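Local coordinates for protein dephospho-CoA kinase (Legionella pneumophila subsp. pneumophila, PDB 4TTQ) that probably phosphorylates the 3'-hydroxyl of dephospho-coenzyme A with ATP, the last step of coenzyme A biosynthesis, at residues 23-28 and 149-154. Residues are numbered along the deposited sequence; the frame is centred on the assembly and turned at random.
With ATP (adenosine-5'-triphosphate), chain B.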
loop_
_atom_site.group_PDB
_atom_site.type_symbol
_atom_site.label_atom_id
_atom_site.label_comp_id
_atom_site.label_asym_id
_atom_site.label_seq_id
_atom_site.Cartn_x
_atom_site.Cartn_y
_atom_site.Cartn_z
ATOM N N GLY A 23 -2.871 0.531 4.796
ATOM C CA GLY A 23 -2.914 -0.345 5.945
ATOM C C GLY A 23 -1.616 -0.321 6.718
ATOM O O GLY A 23 -0.536 -0.057 6.168
ATOM N N ASN A 24 -1.708 -0.606 8.006
ATOM C CA ASN A 24 -0.496 -0.735 8.798
ATOM C C ASN A 24 -0.053 -2.174 8.576
ATOM O O ASN A 24 -0.699 -2.928 7.833
ATOM C CB ASN A 24 -0.682 -0.309 10.304
ATOM C CG ASN A 24 -1.752 -1.097 11.075
ATOM O OD1 ASN A 24 -2.456 -1.960 10.557
ATOM N ND2 ASN A 24 -1.854 -0.792 12.356
ATOM N N ILE A 25 1.087 -2.540 9.136
ATOM C CA ILE A 25 1.716 -3.789 8.752
ATOM C C ILE A 25 0.832 -4.939 9.186
ATOM O O ILE A 25 0.215 -4.872 10.239
ATOM C CB ILE A 25 3.152 -3.918 9.363
ATOM C CG1 ILE A 25 3.822 -5.201 8.861
ATOM C CG2 ILE A 25 3.117 -3.829 10.911
ATOM C CD1 ILE A 25 5.302 -5.271 9.163
ATOM N N ALA A 26 0.736 -5.975 8.354
ATOM C CA ALA A 26 -0.028 -7.152 8.726
ATOM C C ALA A 26 -1.448 -6.808 9.187
ATOM O O ALA A 26 -1.993 -7.470 10.055
ATOM C CB ALA A 26 0.690 -7.889 9.821
ATOM N N SER A 27 -2.034 -5.758 8.625
ATOM C CA SER A 27 -3.406 -5.350 8.956
ATOM C C SER A 27 -4.463 -6.134 8.210
ATOM O O SER A 27 -5.617 -6.194 8.629
ATOM C CB SER A 27 -3.591 -3.891 8.617
ATOM O OG SER A 27 -3.461 -3.702 7.213
ATOM N N GLY A 28 -4.073 -6.670 7.060
ATOM C CA GLY A 28 -4.955 -7.472 6.251
ATOM C C GLY A 28 -5.326 -6.797 4.941
ATOM O O GLY A 28 -6.333 -7.172 4.323
ATOM N N GLU A 149 -2.039 -7.777 18.906
ATOM C CA GLU A 149 -2.038 -9.238 18.920
ATOM C C GLU A 149 -2.047 -9.809 17.507
ATOM O O GLU A 149 -1.108 -10.498 17.097
ATOM C CB GLU A 149 -3.249 -9.779 19.671
ATOM C CG GLU A 149 -3.340 -9.411 21.146
ATOM C CD GLU A 149 -4.460 -10.170 21.854
ATOM O OE1 GLU A 149 -5.237 -10.878 21.164
ATOM O OE2 GLU A 149 -4.555 -10.067 23.102
ATOM N N SER A 150 -3.114 -9.487 16.768
ATOM C CA SER A 150 -3.327 -9.973 15.401
ATOM C C SER A 150 -2.104 -9.716 14.537
ATOM O O SER A 150 -1.639 -10.606 13.832
ATOM C CB SER A 150 -4.563 -9.304 14.751
ATOM O OG SER A 150 -5.751 -9.481 15.510
ATOM N N GLN A 151 -1.599 -8.490 14.573
ATOM C CA GLN A 151 -0.375 -8.166 13.850
ATOM C C GLN A 151 0.747 -9.119 14.281
ATOM O O GLN A 151 1.494 -9.618 13.448
ATOM C CB GLN A 151 0.047 -6.716 14.107
ATOM C CG GLN A 151 -0.855 -5.653 13.556
ATOM C CD GLN A 151 -0.393 -4.258 13.944
ATOM O OE1 GLN A 151 -0.612 -3.813 15.065
ATOM N NE2 GLN A 151 0.234 -3.559 13.009
ATOM N N LEU A 152 0.851 -9.376 15.586
ATOM C CA LEU A 152 1.976 -10.155 16.123
ATOM C C LEU A 152 1.870 -11.587 15.667
ATOM O O LEU A 152 2.845 -12.170 15.205
ATOM C CB LEU A 152 2.024 -10.093 17.655
ATOM C CG LEU A 152 2.501 -8.750 18.213
ATOM C CD1 LEU A 152 1.981 -8.511 19.637
ATOM C CD2 LEU A 152 4.008 -8.685 18.161
ATOM N N ASP A 153 0.671 -12.144 15.775
ATOM C CA ASP A 153 0.422 -13.486 15.268
ATOM C C ASP A 153 0.746 -13.550 13.801
ATOM O O ASP A 153 1.332 -14.511 13.317
ATOM C CB ASP A 153 -1.026 -13.898 15.480
ATOM C CG ASP A 153 -1.394 -14.013 16.941
ATOM O OD1 ASP A 153 -0.661 -14.689 17.703
ATOM O OD2 ASP A 153 -2.423 -13.420 17.329
ATOM N N ARG A 154 0.367 -12.505 13.087
ATOM C CA ARG A 154 0.571 -12.490 11.659
ATOM C C ARG A 154 2.065 -12.384 11.348
ATOM O O ARG A 154 2.583 -13.108 10.508
ATOM C CB ARG A 154 -0.221 -11.337 11.034
ATOM C CG ARG A 154 -0.847 -11.647 9.680
ATOM C CD ARG A 154 -2.378 -11.724 9.767
ATOM N NE ARG A 154 -2.981 -10.415 10.022
ATOM C CZ ARG A 154 -4.174 -10.229 10.559
ATOM N NH1 ARG A 154 -4.933 -11.268 10.889
ATOM N NH2 ARG A 154 -4.622 -9.002 10.735
HETATM P PG ATP B . 1.364 -6.584 4.639
HETATM O O1G ATP B . 2.273 -6.460 3.421
HETATM O O2G ATP B . 1.956 -7.052 5.958
HETATM O O3G ATP B . 0.404 -5.407 4.815
HETATM P PB ATP B . -1.251 -7.700 4.453
HETATM O O1B ATP B . -1.533 -7.308 5.856
HETATM O O2B ATP B . -1.803 -6.798 3.391
HETATM O O3B ATP B . 0.375 -7.814 4.301
HETATM P PA ATP B . -2.899 -9.944 4.569
HETATM O O1A ATP B . -2.618 -9.629 6.016
HETATM O O2A ATP B . -4.077 -9.469 3.740
HETATM O O3A ATP B . -1.629 -9.209 3.968
HETATM O "O5'" ATP B . -2.812 -11.557 4.607
HETATM C "C5'" ATP B . -2.371 -12.237 5.805
HETATM C "C4'" ATP B . -3.128 -13.532 6.056
HETATM O "O4'" ATP B . -4.003 -13.233 7.148
HETATM C "C3'" ATP B . -4.007 -14.110 4.929
HETATM O "O3'" ATP B . -3.879 -15.540 4.894
HETATM C "C2'" ATP B . -5.418 -13.702 5.309
HETATM O "O2'" ATP B . -6.460 -14.534 4.796
HETATM C "C1'" ATP B . -5.300 -13.734 6.826
HETATM N N9 ATP B . -6.273 -12.863 7.463
HETATM C C8 ATP B . -6.462 -11.565 7.175
HETATM N N7 ATP B . -7.434 -11.045 7.950
HETATM C C5 ATP B . -7.845 -12.049 8.746
HETATM C C6 ATP B . -8.847 -12.161 9.802
HETATM N N6 ATP B . -9.515 -10.999 10.029
HETATM N N1 ATP B . -9.001 -13.363 10.413
HETATM C C2 ATP B . -8.265 -14.433 10.060
HETATM N N3 ATP B . -7.324 -14.393 9.100
HETATM C C4 ATP B . -7.084 -13.249 8.427
#
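Arg154 and Gln151, one turn apart on helix 148-159, each take hold of a carbonyl of the loop 23-28. Arg154 grips side-on: NE and NH2 both donate to Ala26 O, each nitrogen 3.1 Å from that oxygen. The oxygen sits at the edge of the guanidinium, in its plane, whereas the two nitrogens come from the same face of the carbonyl, NE standing 45° out of its plane. Bends at chi2 and chi3 bring the guanidinium to both this oxygen and the nucleotide. Gln151 has CG anti to its carbonyl carbon and an extended chain beyond, which carries NE2 to Ile25 O at 3.1 Å, a nearly straight bond (166° at the hydrogen) lying in the amide plane.

The apolar part is small: Ala26 CB points at the helix and rests on Arg154 CB at 3.8 Å. Ile25 CG2 touches Gln151 NE2. The side chains of Asn24 and Gln151 cross at about a right angle, their amide planes only modestly tilted.

On the ATP side, Ala26 N donates to O2G and Gly28 N to O1B, both at 2.9 Å. Ala26 is thus held through its carbonyl by the arginine and through its amide by the gamma phosphate. One face of the Arg154 guanidinium looks onto the face of the adenine, NH1 above the C4-C5 bond at 3.7 Å from C5, with Ser150 O beyond the opposite face. Within the loop, a type II turn from Asn24 to Ser27 is closed by a weak Ser27 N to Asn24 O bond, with Ser27 OG bonding to the same oxygen. Backbone amides wrapped round phosphates between strand 18-23 and helix 29-38 form the Walker A P-loop of P-loop kinases, here with helix 148-159 bonded to two of its carbonyls from the side away from the phosphates.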